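Local structure of RIM-binding protein, isoform F (Drosophila melanogaster, 6Q9M) at residues I39-D47 with T53-I64. The protein probably acts as a scaffold of the presynaptic active zone, coupling the recruitment of synaptic vesicles to their release sites. Sequence-based numbering, arbitrary orientation.
Sequences IDSYHVYVD and TVKANERTRALI
Tyr42 and Val54 pair across the antiparallel hairpin of strands 39-46 and 49-55, in the first fibronectin type III domain of the array. The chain then turns through Lys55-Glu58 and crosses to the other sheet of the beta sandwich as strand 61-64, whose axis passes 9.6 Å from that of strand 39-46. Tyr42 N gives a nearly straight bond of 2.8 Å to Val54 O; the return bond, Val54 N to Tyr42 O, is longer at 3.2 Å.

The Tyr42 side chain leads inward between the sheets. Its CB sits 4.4 Å from Val54 CB, and CG anti to the carbonyl carbon (chi1 -59°) sends the ring out past Val54 toward Thr60. CD1 passes Val54 O at the ring edge, while CE1 and OH both come up to the Thr60 methyl, CG2. Ile39 CG1 lies over one face, offset toward the rim, and Trp28 adds an edge-to-face ring contact. Thr60 turns its hydroxyl to Trp28 O, which leaves the methyl for the tyrosine.

Farther along, Val44 and Val46 point across the sandwich at Ile64: Val44 CG1 meets Ile64 CD1 at 3.7 Å, and Val46 CG2 reaches tip to tip toward Ile64 CG2. On the sheet's other face, His43 and Thr53 lie side by side, and His43 ND1 makes a weak bond back to Tyr42 O. At the turn, Glu58 OE1 uses its anti lone pair to accept Lys55 N at 3.1 Å.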
ATOM      1  N   ILE A  39     -19.413 -12.415  -8.296  1.00 72.12           N
ATOM      2  CA  ILE A  39     -18.479 -12.339  -9.403  1.00 73.28           C
ATOM      3  C   ILE A  39     -19.186 -12.637 -10.719  1.00 80.65           C
ATOM      4  O   ILE A  39     -19.993 -13.570 -10.816  1.00 88.03           O
ATOM      5  CB  ILE A  39     -17.326 -13.312  -9.144  1.00 76.82           C
ATOM      6  CG1 ILE A  39     -16.499 -13.491 -10.386  1.00 78.44           C
ATOM      7  CG2 ILE A  39     -17.858 -14.657  -8.683  1.00 83.92           C
ATOM      8  CD1 ILE A  39     -15.339 -14.254 -10.074  1.00 82.76           C
ATOM      9  N   ASP A  40     -18.835 -11.864 -11.745  1.00 80.87           N
ATOM     10  CA  ASP A  40     -19.409 -11.899 -13.082  1.00 88.28           C
ATOM     11  C   ASP A  40     -18.410 -12.306 -14.157  1.00 88.99           C
ATOM     12  O   ASP A  40     -18.774 -13.028 -15.090  1.00 97.38           O
ATOM     13  CB  ASP A  40     -19.998 -10.516 -13.411  1.00 99.16           C
ATOM     14  CG  ASP A  40     -20.699 -10.476 -14.755  1.00111.41           C
ATOM     15  OD1 ASP A  40     -21.926 -10.707 -14.785  1.00114.97           O
ATOM     16  OD2 ASP A  40     -20.029 -10.193 -15.774  1.00118.00           O
ATOM     17  N   SER A  41     -17.161 -11.859 -14.064  1.00 79.37           N
ATOM     18  CA  SER A  41     -16.129 -12.282 -15.001  1.00 74.80           C
ATOM     19  C   SER A  41     -14.774 -12.055 -14.344  1.00 64.91           C
ATOM     20  O   SER A  41     -14.672 -11.447 -13.276  1.00 67.10           O
ATOM     21  CB  SER A  41     -16.238 -11.547 -16.351  1.00 71.24           C
ATOM     22  OG  SER A  41     -15.927 -10.167 -16.246  1.00 70.16           O
ATOM     23  N   TYR A  42     -13.733 -12.537 -15.009  1.00 58.56           N
ATOM     24  CA  TYR A  42     -12.370 -12.398 -14.535  1.00 58.35           C
ATOM     25  C   TYR A  42     -11.549 -11.572 -15.520  1.00 64.82           C
ATOM     26  O   TYR A  42     -11.758 -11.628 -16.736  1.00 69.38           O
ATOM     27  CB  TYR A  42     -11.698 -13.763 -14.350  1.00 56.51           C
ATOM     28  CG  TYR A  42     -12.374 -14.692 -13.389  1.00 60.36           C
ATOM     29  CD1 TYR A  42     -13.360 -15.582 -13.814  1.00 67.48           C
ATOM     30  CD2 TYR A  42     -12.022 -14.699 -12.054  1.00 65.81           C
ATOM     31  CE1 TYR A  42     -13.980 -16.445 -12.918  1.00 63.75           C
ATOM     32  CE2 TYR A  42     -12.622 -15.560 -11.160  1.00 67.29           C
ATOM     33  CZ  TYR A  42     -13.602 -16.428 -11.590  1.00 66.98           C
ATOM     34  OH  TYR A  42     -14.198 -17.260 -10.669  1.00 69.09           O
ATOM     35  N   HIS A  43     -10.606 -10.810 -14.971  1.00 55.83           N
ATOM     36  CA  HIS A  43      -9.672  -9.991 -15.729  1.00 52.48           C
ATOM     37  C   HIS A  43      -8.266 -10.482 -15.414  1.00 56.24           C
ATOM     38  O   HIS A  43      -7.855 -10.485 -14.247  1.00 54.93           O
ATOM     39  CB  HIS A  43      -9.797  -8.515 -15.360  1.00 50.92           C
ATOM     40  CG  HIS A  43     -10.928  -7.806 -16.026  1.00 53.07           C
ATOM     41  ND1 HIS A  43     -11.767  -8.421 -16.928  1.00 62.58           N
ATOM     42  CD2 HIS A  43     -11.358  -6.526 -15.925  1.00 59.75           C
ATOM     43  CE1 HIS A  43     -12.663  -7.550 -17.361  1.00 61.65           C
ATOM     44  NE2 HIS A  43     -12.439  -6.393 -16.765  1.00 63.43           N
ATOM     45  N   VAL A  44      -7.534 -10.904 -16.442  1.00 48.61           N
ATOM     46  CA  VAL A  44      -6.168 -11.386 -16.275  1.00 47.34           C
ATOM     47  C   VAL A  44      -5.215 -10.282 -16.694  1.00 52.36           C
ATOM     48  O   VAL A  44      -5.319  -9.753 -17.808  1.00 59.89           O
ATOM     49  CB  VAL A  44      -5.924 -12.664 -17.084  1.00 50.26           C
ATOM     50  CG1 VAL A  44      -4.557 -13.224 -16.750  1.00 45.04           C
ATOM     51  CG2 VAL A  44      -7.012 -13.675 -16.767  1.00 57.95           C
ATOM     52  N   TYR A  45      -4.301  -9.923 -15.799  1.00 53.80           N
ATOM     53  CA  TYR A  45      -3.316  -8.877 -16.039  1.00 54.67           C
ATOM     54  C   TYR A  45      -1.910  -9.454 -16.049  1.00 56.00           C
ATOM     55  O   TYR A  45      -1.608 -10.411 -15.328  1.00 56.17           O
ATOM     56  CB  TYR A  45      -3.384  -7.790 -14.981  1.00 52.49           C
ATOM     57  CG  TYR A  45      -4.674  -7.011 -14.993  1.00 54.56           C
ATOM     58  CD1 TYR A  45      -5.824  -7.537 -14.421  1.00 58.98           C
ATOM     59  CD2 TYR A  45      -4.744  -5.756 -15.578  1.00 49.50           C
ATOM     60  CE1 TYR A  45      -7.001  -6.841 -14.429  1.00 61.34           C
ATOM     61  CE2 TYR A  45      -5.928  -5.053 -15.587  1.00 58.69           C
ATOM     62  CZ  TYR A  45      -7.052  -5.602 -15.007  1.00 61.45           C
ATOM     63  OH  TYR A  45      -8.245  -4.916 -15.002  1.00 74.67           O
ATOM     64  N   VAL A  46      -1.046  -8.844 -16.859  1.00 59.38           N
ATOM     65  CA  VAL A  46       0.384  -9.132 -16.850  1.00 55.44           C
ATOM     66  C   VAL A  46       1.109  -7.796 -16.763  1.00 55.43           C
ATOM     67  O   VAL A  46       0.911  -6.922 -17.616  1.00 63.22           O
ATOM     68  CB  VAL A  46       0.818  -9.926 -18.100  1.00 57.41           C
ATOM     69  CG1 VAL A  46       2.316 -10.121 -18.126  1.00 55.52           C
ATOM     70  CG2 VAL A  46       0.124 -11.285 -18.137  1.00 55.41           C
ATOM     71  N   ASP A  47       1.923  -7.633 -15.723  1.00 53.67           N
ATOM     72  CA  ASP A  47       2.569  -6.361 -15.396  1.00 55.65           C
ATOM     73  C   ASP A  47       1.599  -5.194 -15.538  1.00 62.29           C
ATOM     74  O   ASP A  47       1.911  -4.162 -16.131  1.00 70.81           O
ATOM     75  CB  ASP A  47       3.820  -6.133 -16.240  1.00 59.66           C
ATOM     76  CG  ASP A  47       4.693  -7.376 -16.343  1.00 68.43           C
ATOM     77  OD1 ASP A  47       4.703  -8.176 -15.383  1.00 66.73           O
ATOM     78  OD2 ASP A  47       5.361  -7.559 -17.388  1.00 71.90           O
ATOM     79  N   THR A  53     -10.014 -11.923 -20.836  1.00 63.86           N
ATOM     80  CA  THR A  53     -11.223 -11.888 -20.031  1.00 61.57           C
ATOM     81  C   THR A  53     -11.860 -13.262 -20.114  1.00 61.11           C
ATOM     82  O   THR A  53     -12.136 -13.752 -21.212  1.00 65.82           O
ATOM     83  CB  THR A  53     -12.196 -10.814 -20.518  1.00 70.13           C
ATOM     84  OG1 THR A  53     -11.580  -9.523 -20.413  1.00 71.96           O
ATOM     85  CG2 THR A  53     -13.446 -10.825 -19.665  1.00 75.75           C
ATOM     86  N   VAL A  54     -12.037 -13.904 -18.966  1.00 62.10           N
ATOM     87  CA  VAL A  54     -12.725 -15.185 -18.866  1.00 63.83           C
ATOM     88  C   VAL A  54     -14.076 -14.942 -18.215  1.00 65.18           C
ATOM     89  O   VAL A  54     -14.150 -14.309 -17.156  1.00 73.70           O
ATOM     90  CB  VAL A  54     -11.906 -16.207 -18.062  1.00 63.03           C
ATOM     91  CG1 VAL A  54     -12.590 -17.563 -18.072  1.00 55.09           C
ATOM     92  CG2 VAL A  54     -10.470 -16.289 -18.603  1.00 55.39           C
ATOM     93  N   LYS A  55     -15.139 -15.429 -18.844  1.00 69.33           N
ATOM     94  CA  LYS A  55     -16.466 -15.215 -18.288  1.00 79.05           C
ATOM     95  C   LYS A  55     -16.769 -16.254 -17.210  1.00 81.60           C
ATOM     96  O   LYS A  55     -16.070 -17.259 -17.055  1.00 77.57           O
ATOM     97  CB  LYS A  55     -17.534 -15.288 -19.381  1.00 92.92           C
ATOM     98  CG  LYS A  55     -17.278 -14.408 -20.600  1.00104.16           C
ATOM     99  CD  LYS A  55     -17.997 -13.066 -20.490  1.00113.26           C
ATOM    100  CE  LYS A  55     -17.639 -12.134 -21.649  1.00118.32           C
ATOM    101  NZ  LYS A  55     -18.540 -12.292 -22.840  1.00123.75           N
ATOM    102  N   ALA A  56     -17.856 -16.008 -16.475  1.00 93.52           N
ATOM    103  CA  ALA A  56     -18.065 -16.693 -15.200  1.00 96.95           C
ATOM    104  C   ALA A  56     -18.249 -18.190 -15.398  1.00 92.00           C
ATOM    105  O   ALA A  56     -17.773 -18.993 -14.588  1.00 91.20           O
ATOM    106  CB  ALA A  56     -19.274 -16.101 -14.474  1.00106.51           C
ATOM    107  N   ASN A  57     -18.949 -18.586 -16.461  1.00 86.59           N
ATOM    108  CA  ASN A  57     -19.261 -19.987 -16.683  1.00 85.02           C
ATOM    109  C   ASN A  57     -18.250 -20.685 -17.572  1.00 87.19           C
ATOM    110  O   ASN A  57     -18.521 -21.785 -18.066  1.00 91.62           O
ATOM    111  CB  ASN A  57     -20.665 -20.118 -17.259  1.00 84.15           C
ATOM    112  CG  ASN A  57     -21.701 -20.026 -16.193  1.00 87.47           C
ATOM    113  OD1 ASN A  57     -21.415 -20.303 -15.030  1.00 91.26           O
ATOM    114  ND2 ASN A  57     -22.896 -19.606 -16.555  1.00 91.86           N
ATOM    115  N   GLU A  58     -17.089 -20.085 -17.780  1.00 84.65           N
ATOM    116  CA  GLU A  58     -16.034 -20.792 -18.479  1.00 82.88           C
ATOM    117  C   GLU A  58     -15.156 -21.513 -17.463  1.00 73.21           C
ATOM    118  O   GLU A  58     -15.315 -21.362 -16.249  1.00 68.99           O
ATOM    119  CB  GLU A  58     -15.221 -19.816 -19.325  1.00 89.38           C
ATOM    120  CG  GLU A  58     -16.072 -18.891 -20.173  1.00100.34           C
ATOM    121  CD  GLU A  58     -15.331 -18.376 -21.388  1.00105.19           C
ATOM    122  OE1 GLU A  58     -14.709 -17.294 -21.290  1.00 99.93           O
ATOM    123  OE2 GLU A  58     -15.374 -19.051 -22.441  1.00113.15           O
ATOM    124  N   ARG A  59     -14.218 -22.308 -17.962  1.00 69.87           N
ATOM    125  CA  ARG A  59     -13.256 -22.917 -17.064  1.00 62.13           C
ATOM    126  C   ARG A  59     -12.284 -21.835 -16.637  1.00 64.46           C
ATOM    127  O   ARG A  59     -11.962 -20.938 -17.420  1.00 66.56           O
ATOM    128  CB  ARG A  59     -12.527 -24.080 -17.736  1.00 67.50           C
ATOM    129  CG  ARG A  59     -13.452 -25.263 -18.040  1.00 80.99           C
ATOM    130  CD  ARG A  59     -12.784 -26.602 -17.783  1.00 96.15           C
ATOM    131  NE  ARG A  59     -11.418 -26.619 -18.285  1.00110.42           N
ATOM    132  CZ  ARG A  59     -10.758 -27.719 -18.629  1.00123.07           C
ATOM    133  NH1 ARG A  59      -9.515 -27.626 -19.081  1.00124.29           N
ATOM    134  NH2 ARG A  59     -11.339 -28.909 -18.522  1.00131.32           N
ATOM    135  N   THR A  60     -11.864 -21.897 -15.370  1.00 66.47           N
ATOM    136  CA  THR A  60     -10.980 -20.906 -14.763  1.00 64.55           C
ATOM    137  C   THR A  60      -9.522 -21.187 -15.128  1.00 67.66           C
ATOM    138  O   THR A  60      -8.661 -21.443 -14.281  1.00 60.76           O
ATOM    139  CB  THR A  60     -11.176 -20.859 -13.252  1.00 63.35           C
ATOM    140  OG1 THR A  60     -11.029 -22.172 -12.707  1.00 69.28           O
ATOM    141  CG2 THR A  60     -12.554 -20.320 -12.902  1.00 61.09           C
ATOM    142  N   ARG A  61      -9.271 -21.162 -16.434  1.00 65.45           N
ATOM    143  CA  ARG A  61      -7.935 -21.301 -16.982  1.00 67.54           C
ATOM    144  C   ARG A  61      -7.743 -20.236 -18.051  1.00 71.56           C
ATOM    145  O   ARG A  61      -8.707 -19.681 -18.581  1.00 65.27           O
ATOM    146  CB  ARG A  61      -7.723 -22.695 -17.578  1.00 72.51           C
ATOM    147  CG  ARG A  61      -7.682 -23.832 -16.568  1.00 78.63           C
ATOM    148  CD  ARG A  61      -6.732 -24.931 -17.038  1.00 89.04           C
ATOM    149  NE  ARG A  61      -7.003 -26.231 -16.427  1.00100.94           N
ATOM    150  CZ  ARG A  61      -6.738 -26.540 -15.158  1.00106.47           C
ATOM    151  NH1 ARG A  61      -7.022 -27.759 -14.703  1.00115.42           N
ATOM    152  NH2 ARG A  61      -6.197 -25.638 -14.342  1.00 91.18           N
ATOM    153  N   ALA A  62      -6.486 -19.967 -18.390  1.00 73.49           N
ATOM    154  CA  ALA A  62      -6.228 -18.991 -19.438  1.00 66.49           C
ATOM    155  C   ALA A  62      -4.849 -19.218 -20.037  1.00 72.85           C
ATOM    156  O   ALA A  62      -3.902 -19.576 -19.332  1.00 70.00           O
ATOM    157  CB  ALA A  62      -6.339 -17.556 -18.909  1.00 49.70           C
ATOM    158  N   LEU A  63      -4.755 -18.985 -21.342  1.00 71.82           N
ATOM    159  CA  LEU A  63      -3.504 -18.993 -22.089  1.00 60.96           C
ATOM    160  C   LEU A  63      -3.189 -17.545 -22.443  1.00 57.48           C
ATOM    161  O   LEU A  63      -3.940 -16.903 -23.183  1.00 63.68           O
ATOM    162  CB  LEU A  63      -3.625 -19.862 -23.343  1.00 65.92           C
ATOM    163  CG  LEU A  63      -2.381 -19.990 -24.228  1.00 64.79           C
ATOM    164  CD1 LEU A  63      -1.308 -20.843 -23.540  1.00 62.55           C
ATOM    165  CD2 LEU A  63      -2.734 -20.559 -25.603  1.00 64.69           C
ATOM    166  N   ILE A  64      -2.112 -17.012 -21.885  1.00 56.16           N
ATOM    167  CA  ILE A  64      -1.738 -15.621 -22.105  1.00 62.63           C
ATOM    168  C   ILE A  64      -0.604 -15.556 -23.118  1.00 70.30           C
ATOM    169  O   ILE A  64       0.497 -16.067 -22.870  1.00 66.23           O
ATOM    170  CB  ILE A  64      -1.338 -14.931 -20.798  1.00 58.42           C
ATOM    171  CG1 ILE A  64      -2.284 -15.345 -19.677  1.00 57.19           C
ATOM    172  CG2 ILE A  64      -1.342 -13.426 -21.002  1.00 56.87           C
ATOM    173  CD1 ILE A  64      -1.754 -14.988 -18.287  1.00 62.21           C
TER